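Local coordinates for nitrite oxidoreductase subunit A (Kuenenia stuttgartiensis, PDB 7B04), which is a NarG-like subunit of the molybdopterin oxidoreductase family that holds an iron/sulfur cluster, a molybdenum atom and two MD1 ligands, at residues B[594-599]-B[758-763]; B[954-959]-B[1004-1009]; B[972-977]-B[1107-1112]. All blocks are in the same frame, centred on the assembly; numbering follows the deposited sequence.

Interaction 1 (B[594-599]-B[758-763]); sequences LDPYAS and WKFAIE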
# COMPACT_ATOMS: atom_id res chain seq x y z
N LEU B 594 18.45 -23.65 33.07
CA LEU B 594 19.65 -23.45 32.27
C LEU B 594 20.08 -24.73 31.56
O LEU B 594 21.24 -24.87 31.17
CB LEU B 594 20.78 -22.92 33.17
CG LEU B 594 20.79 -21.39 33.28
CD1 LEU B 594 19.98 -20.95 34.49
CD2 LEU B 594 22.22 -20.85 33.35
N ASP B 595 19.16 -25.68 31.40
CA ASP B 595 19.41 -26.90 30.66
C ASP B 595 18.97 -26.69 29.22
O ASP B 595 17.78 -26.39 29.00
CB ASP B 595 18.63 -28.06 31.27
CG ASP B 595 19.02 -29.40 30.68
OD1 ASP B 595 20.22 -29.65 30.47
OD2 ASP B 595 18.11 -30.21 30.42
N PRO B 596 19.86 -26.80 28.24
CA PRO B 596 19.44 -26.60 26.84
C PRO B 596 18.37 -27.58 26.39
O PRO B 596 17.54 -27.24 25.54
CB PRO B 596 20.74 -26.77 26.04
CG PRO B 596 21.83 -26.54 27.04
CD PRO B 596 21.31 -27.06 28.34
N TYR B 597 18.37 -28.79 26.94
CA TYR B 597 17.50 -29.88 26.52
C TYR B 597 16.26 -30.00 27.39
O TYR B 597 15.77 -31.10 27.67
CB TYR B 597 18.32 -31.17 26.50
CG TYR B 597 19.66 -30.89 25.88
CD1 TYR B 597 19.75 -30.26 24.64
CD2 TYR B 597 20.85 -31.17 26.55
CE1 TYR B 597 20.96 -29.96 24.07
CE2 TYR B 597 22.07 -30.88 25.98
CZ TYR B 597 22.12 -30.27 24.74
OH TYR B 597 23.32 -29.97 24.14
N ALA B 598 15.75 -28.85 27.81
CA ALA B 598 14.66 -28.75 28.77
C ALA B 598 13.30 -28.84 28.07
O ALA B 598 13.00 -28.02 27.19
CB ALA B 598 14.76 -27.44 29.53
N SER B 599 12.50 -29.83 28.44
CA SER B 599 11.11 -29.84 28.01
C SER B 599 10.39 -28.63 28.59
O SER B 599 10.70 -28.16 29.69
CB SER B 599 10.41 -31.13 28.45
OG SER B 599 9.03 -31.10 28.11
N TRP B 758 18.95 -14.75 30.31
CA TRP B 758 19.25 -14.55 28.90
C TRP B 758 20.43 -15.40 28.45
O TRP B 758 21.15 -15.04 27.52
CB TRP B 758 19.52 -13.07 28.62
CG TRP B 758 18.36 -12.20 28.98
CD1 TRP B 758 18.15 -11.56 30.16
CD2 TRP B 758 17.24 -11.90 28.15
NE1 TRP B 758 16.97 -10.86 30.11
CE2 TRP B 758 16.39 -11.06 28.89
CE3 TRP B 758 16.86 -12.25 26.85
CZ2 TRP B 758 15.19 -10.56 28.38
CZ3 TRP B 758 15.68 -11.76 26.34
CH2 TRP B 758 14.85 -10.93 27.10
N LYS B 759 20.65 -16.54 29.11
CA LYS B 759 21.84 -17.35 28.86
C LYS B 759 21.91 -17.81 27.41
O LYS B 759 22.91 -17.59 26.72
CB LYS B 759 21.85 -18.56 29.80
CG LYS B 759 23.03 -19.50 29.58
CD LYS B 759 24.35 -18.76 29.68
CE LYS B 759 24.59 -18.26 31.10
NZ LYS B 759 25.87 -17.52 31.21
N PHE B 760 20.85 -18.46 26.92
CA PHE B 760 20.87 -18.99 25.57
C PHE B 760 20.79 -17.89 24.52
O PHE B 760 21.24 -18.10 23.38
CB PHE B 760 19.75 -20.01 25.40
CG PHE B 760 19.81 -21.14 26.38
CD1 PHE B 760 20.72 -22.17 26.21
CD2 PHE B 760 18.97 -21.17 27.48
CE1 PHE B 760 20.78 -23.21 27.12
CE2 PHE B 760 19.03 -22.20 28.39
CZ PHE B 760 19.94 -23.23 28.21
N ALA B 761 20.24 -16.73 24.87
CA ALA B 761 20.27 -15.60 23.95
C ALA B 761 21.69 -15.08 23.77
O ALA B 761 22.13 -14.80 22.64
CB ALA B 761 19.35 -14.49 24.45
N ILE B 762 22.43 -14.94 24.87
CA ILE B 762 23.80 -14.43 24.80
C ILE B 762 24.69 -15.41 24.05
O ILE B 762 25.54 -15.00 23.24
CB ILE B 762 24.33 -14.14 26.21
CG1 ILE B 762 23.51 -13.04 26.87
CG2 ILE B 762 25.80 -13.75 26.16
CD1 ILE B 762 23.74 -12.91 28.35
N GLU B 763 24.52 -16.71 24.29
CA GLU B 763 25.38 -17.72 23.69
C GLU B 763 25.13 -17.89 22.20
O GLU B 763 25.86 -18.65 21.55
CB GLU B 763 25.19 -19.06 24.38
CG GLU B 763 25.74 -19.14 25.79
CD GLU B 763 25.49 -20.49 26.44
OE1 GLU B 763 24.73 -21.29 25.86
OE2 GLU B 763 26.04 -20.75 27.53
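Pro596 meets the far end of the Phe760 ring at its edge, with proline CG 3.5 Å from Phe760 CE1 and close to the plane of the aromatic ring. Proline CB stands almost as near, 3.7 Å from the same Phe760 CE1, and the two side chains cross at about a right angle. The backbone ahead of the proline completes this approach: Leu594 O lies 3.6 Å from Phe760 CZ and Asp595 C 3.7 Å from that atom, both placed obliquely to the ring. A second, looser touch is made by Leu594, whose CD2 sits 4.1 Å from Lys759 CG. The lysine chain bends at chi2 and chi3 (56° and 66°), and its CE as well as its CG lies against Leu594 CD2, these two side chains also crossing at about a right angle.

Phe760 belongs to the short helix 759-762, preceded by Trp758 at the N-cap position; the amide of Ile762 bonds to the carbonyl oxygen of Trp758. The Phe760 CB bond points toward segment 594-599, and CG stands anti to the carbonyl carbon (chi1 -57°). There the chain forms a type I beta turn from Asp595 to Ala598, closed by a weak bond of 3.4 Å between Ala598 N and Asp595 O. Arg772 of helix 767-774 also binds Asp595 O, and its side chain packs on both Ala598 and Phe760. Tyr769 OH of that helix is hydrogen-bonded to Phe760 N, while Val768 adds to the packing around the phenyl group.

The contact thus fastens a turn at the protein surface to a small helix. No hydrogen bond or salt bridge joins the two segments directly, so their direct contact is van der Waals, chiefly around one buried aromatic ring and secondarily between Leu594 and Lys759, with polar fixing supplied by the neighbouring helix.

Interaction 2 (B[954-959]-B[1004-1009]); sequences EHQIHI and RAKYNP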
# COMPACT_ATOMS: atom_id res chain seq x y z
N GLU B 954 3.31 14.31 0.04
CA GLU B 954 2.66 14.97 1.16
C GLU B 954 1.35 14.25 1.48
O GLU B 954 0.70 13.71 0.59
CB GLU B 954 2.39 16.47 0.94
CG GLU B 954 2.11 16.91 -0.47
CD GLU B 954 1.82 18.39 -0.53
OE1 GLU B 954 1.38 18.93 0.50
OE2 GLU B 954 2.05 19.02 -1.58
N HIS B 955 0.97 14.27 2.75
CA HIS B 955 -0.26 13.64 3.18
C HIS B 955 -1.46 14.52 2.83
O HIS B 955 -1.35 15.75 2.77
CB HIS B 955 -0.21 13.39 4.69
CG HIS B 955 -1.09 12.27 5.15
ND1 HIS B 955 -0.77 10.95 4.97
CD2 HIS B 955 -2.28 12.29 5.80
CE1 HIS B 955 -1.73 10.19 5.48
NE2 HIS B 955 -2.65 10.98 5.99
N GLN B 956 -2.60 13.88 2.58
CA GLN B 956 -3.77 14.54 2.03
C GLN B 956 -5.02 14.17 2.82
O GLN B 956 -5.08 13.13 3.48
CB GLN B 956 -3.97 14.18 0.55
CG GLN B 956 -4.28 12.70 0.31
CD GLN B 956 -4.36 12.35 -1.16
OE1 GLN B 956 -4.20 13.21 -2.03
NE2 GLN B 956 -4.60 11.07 -1.45
N ILE B 957 -6.02 15.06 2.77
CA ILE B 957 -7.32 14.83 3.39
C ILE B 957 -8.39 14.78 2.31
O ILE B 957 -8.39 15.59 1.38
CB ILE B 957 -7.66 15.91 4.44
CG1 ILE B 957 -9.02 15.61 5.08
CG2 ILE B 957 -7.68 17.30 3.82
CD1 ILE B 957 -9.36 16.51 6.24
N HIS B 958 -9.28 13.79 2.41
CA HIS B 958 -10.38 13.65 1.47
C HIS B 958 -11.58 14.45 1.96
O HIS B 958 -11.94 14.38 3.14
CB HIS B 958 -10.77 12.17 1.33
CG HIS B 958 -9.78 11.35 0.56
ND1 HIS B 958 -10.06 10.83 -0.69
CD2 HIS B 958 -8.52 10.97 0.85
CE1 HIS B 958 -9.01 10.16 -1.13
NE2 HIS B 958 -8.06 10.23 -0.21
N ILE B 959 -12.19 15.21 1.06
CA ILE B 959 -13.36 16.02 1.37
C ILE B 959 -14.30 15.99 0.18
O ILE B 959 -13.86 15.98 -0.98
CB ILE B 959 -12.96 17.47 1.77
CG1 ILE B 959 -14.20 18.27 2.18
CG2 ILE B 959 -12.20 18.15 0.64
CD1 ILE B 959 -13.88 19.53 2.95
N ARG B 1004 -3.07 19.20 2.48
CA ARG B 1004 -3.80 19.44 1.24
C ARG B 1004 -5.15 18.73 1.24
O ARG B 1004 -5.30 17.64 1.80
CB ARG B 1004 -2.99 18.98 0.03
CG ARG B 1004 -1.91 19.94 -0.42
CD ARG B 1004 -1.33 19.46 -1.73
NE ARG B 1004 -0.21 20.26 -2.22
CZ ARG B 1004 -0.32 21.31 -3.03
NH1 ARG B 1004 -1.51 21.72 -3.44
NH2 ARG B 1004 0.77 21.96 -3.42
N ALA B 1005 -6.11 19.34 0.55
CA ALA B 1005 -7.45 18.79 0.40
C ALA B 1005 -7.58 18.12 -0.96
O ALA B 1005 -6.99 18.57 -1.95
CB ALA B 1005 -8.51 19.89 0.54
N LYS B 1006 -8.36 17.04 -1.00
CA LYS B 1006 -8.56 16.27 -2.22
C LYS B 1006 -10.05 16.06 -2.43
O LYS B 1006 -10.73 15.53 -1.54
CB LYS B 1006 -7.83 14.92 -2.15
CG LYS B 1006 -8.17 13.99 -3.30
CD LYS B 1006 -7.57 12.60 -3.10
CE LYS B 1006 -8.06 11.64 -4.17
NZ LYS B 1006 -7.54 10.26 -3.99
N TYR B 1007 -10.55 16.46 -3.59
CA TYR B 1007 -11.95 16.21 -3.93
C TYR B 1007 -12.16 14.72 -4.14
O TYR B 1007 -11.51 14.11 -5.00
CB TYR B 1007 -12.36 16.99 -5.18
CG TYR B 1007 -12.62 18.46 -4.96
CD1 TYR B 1007 -12.46 19.04 -3.70
CD2 TYR B 1007 -13.04 19.27 -6.00
CE1 TYR B 1007 -12.70 20.38 -3.51
CE2 TYR B 1007 -13.29 20.62 -5.81
CZ TYR B 1007 -13.11 21.16 -4.56
OH TYR B 1007 -13.36 22.50 -4.36
N ASN B 1008 -13.07 14.14 -3.37
CA ASN B 1008 -13.50 12.75 -3.58
C ASN B 1008 -14.99 12.69 -3.29
O ASN B 1008 -15.41 12.63 -2.12
CB ASN B 1008 -12.72 11.79 -2.68
CG ASN B 1008 -12.92 10.34 -3.09
OD1 ASN B 1008 -13.66 10.03 -4.03
ND2 ASN B 1008 -12.24 9.43 -2.39
N PRO B 1009 -15.83 12.70 -4.33
CA PRO B 1009 -17.28 12.61 -4.12
C PRO B 1009 -17.77 11.23 -3.73
O PRO B 1009 -18.98 11.02 -3.68
CB PRO B 1009 -17.85 13.03 -5.49
CG PRO B 1009 -16.78 12.70 -6.46
CD PRO B 1009 -15.48 12.91 -5.74
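Glu954 OE2 receives Arg1004 NE at 2.7 Å in a salt bridge. The acceptor lies near the guanidinium plane, but the donor stands well above the carboxylate plane, and the two planes are turned 73° apart. Asp946 pairs with Arg1004 NH2, and the other carboxylate oxygen, Glu954 OE1, binds Tyr974 OH; this shared network probably stabilises both charges.

Beyond this pair, strands 956-959 and 1004-1007 run parallel. Ile957 is held through both its backbone N and its O, the N by Arg1004 O (2.8 Å) and the O by Lys1006 N; Ile959 repeats the pattern with Lys1006 O and Asn1008 N. The strands belong to a six-stranded mixed sheet, consistent with the double-psi beta barrel near the C terminus of this family.

On the face bearing His958, the extended Lys1006 chain runs beside the imidazole, pointing the same way, and places CD 3.8 Å from the His958 ring centroid in a CH-pi contact. Asn1008 ND2 donates to His958 ND1 (3.1 Å), tilted 23° from the ring plane. Both polar ends also reach the subunit B chain: Lys1006 NZ binds O of its Glu146, and Asn1008 ND2 binds O of its Asp147.

Interaction 3 (B[972-977]-B[1107-1112]); sequences GDYVYV and KAENGG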
# COMPACT_ATOMS: atom_id res chain seq x y z
N GLY B 972 -6.94 20.62 -4.06
CA GLY B 972 -5.50 20.83 -4.05
C GLY B 972 -5.04 21.93 -3.14
O GLY B 972 -3.83 22.09 -2.96
N ASP B 973 -5.96 22.66 -2.52
CA ASP B 973 -5.60 23.72 -1.58
C ASP B 973 -5.19 23.12 -0.24
O ASP B 973 -5.65 22.05 0.15
CB ASP B 973 -6.76 24.69 -1.39
CG ASP B 973 -7.05 25.51 -2.62
OD1 ASP B 973 -6.12 25.73 -3.43
OD2 ASP B 973 -8.21 25.96 -2.78
N TYR B 974 -4.33 23.84 0.47
CA TYR B 974 -3.97 23.49 1.84
C TYR B 974 -5.08 23.95 2.78
O TYR B 974 -5.65 25.03 2.61
CB TYR B 974 -2.64 24.13 2.22
CG TYR B 974 -1.43 23.47 1.58
CD1 TYR B 974 -0.86 22.33 2.14
CD2 TYR B 974 -0.84 23.99 0.43
CE1 TYR B 974 0.24 21.73 1.57
CE2 TYR B 974 0.27 23.39 -0.14
CZ TYR B 974 0.80 22.26 0.43
OH TYR B 974 1.90 21.66 -0.14
N VAL B 975 -5.40 23.11 3.77
CA VAL B 975 -6.50 23.34 4.70
C VAL B 975 -6.04 23.04 6.13
O VAL B 975 -5.25 22.12 6.37
CB VAL B 975 -7.74 22.49 4.31
CG1 VAL B 975 -8.30 22.93 2.95
CG2 VAL B 975 -7.38 21.01 4.26
N TYR B 976 -6.62 23.74 7.07
CA TYR B 976 -6.28 23.43 8.47
C TYR B 976 -7.33 22.44 8.96
O TYR B 976 -8.45 22.54 8.51
CB TYR B 976 -6.31 24.72 9.27
CG TYR B 976 -5.10 25.61 9.12
CD1 TYR B 976 -3.89 25.26 9.67
CD2 TYR B 976 -5.20 26.83 8.48
CE1 TYR B 976 -2.79 26.09 9.55
CE2 TYR B 976 -4.11 27.67 8.37
CZ TYR B 976 -2.90 27.30 8.91
OH TYR B 976 -1.83 28.12 8.80
N VAL B 977 -6.94 21.44 9.74
CA VAL B 977 -7.92 20.50 10.34
C VAL B 977 -7.90 20.79 11.82
O VAL B 977 -6.97 20.36 12.48
CB VAL B 977 -7.56 19.04 10.08
CG1 VAL B 977 -8.67 18.29 9.38
CG2 VAL B 977 -6.25 18.92 9.32
N LYS B 1107 -9.83 26.91 4.91
CA LYS B 1107 -8.78 27.07 3.91
C LYS B 1107 -7.53 27.70 4.51
O LYS B 1107 -7.61 28.61 5.34
CB LYS B 1107 -9.29 27.92 2.74
CG LYS B 1107 -8.24 28.24 1.69
CD LYS B 1107 -8.78 29.19 0.63
CE LYS B 1107 -7.70 29.59 -0.36
NZ LYS B 1107 -8.19 30.56 -1.37
N ALA B 1108 -6.37 27.21 4.07
CA ALA B 1108 -5.08 27.65 4.57
C ALA B 1108 -4.26 28.38 3.51
O ALA B 1108 -3.78 29.49 3.77
CB ALA B 1108 -4.29 26.45 5.09
N GLU B 1109 -4.08 27.79 2.34
CA GLU B 1109 -3.25 28.37 1.29
C GLU B 1109 -3.72 27.84 -0.05
O GLU B 1109 -4.34 26.78 -0.14
CB GLU B 1109 -1.76 28.05 1.53
CG GLU B 1109 -0.79 28.74 0.59
CD GLU B 1109 0.66 28.44 0.92
OE1 GLU B 1109 0.90 27.70 1.90
OE2 GLU B 1109 1.55 28.92 0.20
N ASN B 1110 -3.42 28.60 -1.11
CA ASN B 1110 -3.84 28.21 -2.45
C ASN B 1110 -3.04 27.01 -2.93
O ASN B 1110 -1.85 26.88 -2.66
CB ASN B 1110 -3.66 29.38 -3.42
CG ASN B 1110 -4.64 30.51 -3.16
OD1 ASN B 1110 -5.82 30.28 -2.90
ND2 ASN B 1110 -4.14 31.74 -3.21
N GLY B 1111 -3.72 26.12 -3.66
CA GLY B 1111 -3.05 24.93 -4.16
C GLY B 1111 -2.11 25.19 -5.32
O GLY B 1111 -1.28 24.33 -5.62
N GLY B 1112 -2.24 26.34 -5.98
CA GLY B 1112 -1.36 26.64 -7.10
C GLY B 1112 0.09 26.75 -6.67
O GLY B 1112 0.41 27.05 -5.52
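Ala1108 CB approaches the Tyr976 ring obliquely, 3.5 Å from Tyr976 CE2, while Lys1107 O lies at the ring's edge, near its plane. The Tyr974 ring has Asn1110 O at its edge and Glu1109 CB set obliquely to it. Arg1000 and Arg1052 make cation-pi interactions with Tyr976 and Tyr974, respectively.

These rings flank a classic beta bulge between antiparallel strands 974-977 and 1107-1109, in which Ala1108 and Glu1109 both sit opposite Tyr974. Tyr974 O is gripped twice, by Ala1108 N at 2.7 Å and by Glu1109 N at 3.2 Å, with the donors arriving from the same face of the carbonyl plane. In return, Tyr974 N donates to Glu1109 O (3.0 Å). The extra residue brings two methylene or methyl groups against one tyrosine: Tyr974 CB is 4.0 Å from Ala1108 CB and 4.1 Å from Glu1109 CB.

CG of Glu1109 is anti to the backbone N (chi1 -173°); the carboxylate forms salt bridges to Arg1052 and Arg948. Val975 instead packs on Ile1105 of the paired strand and on Ile957 of strand 956-959, one strand further on. The extended Lys1107 chain runs to the loop after its strand, where NZ donates to Asn1110 OD1 at 2.8 Å.

How the interactions relate
Interaction 1 comes first along the chain: the turn at 594-599 is met again at helix 759-762, closing a loop of 158 residues that includes strands 648-652, 676-681 and 693-696 of the large mixed sheet. Interactions 2 and 3 follow in series with it, on the opposite side of the chain's centre, their centres 54 and 59 Å from that of interaction 1. They cross: 954-959 opens, 972-977 opens next, 1004-1009 closes the former and 1107-1112 the latter. Together they align four strands in the order 956-959, 1001-1007, 974-978 and 1102-1109, with a probable hydrogen bond from Ala1005 N to Asp973 O (2.8 Å) bridging the middle pair.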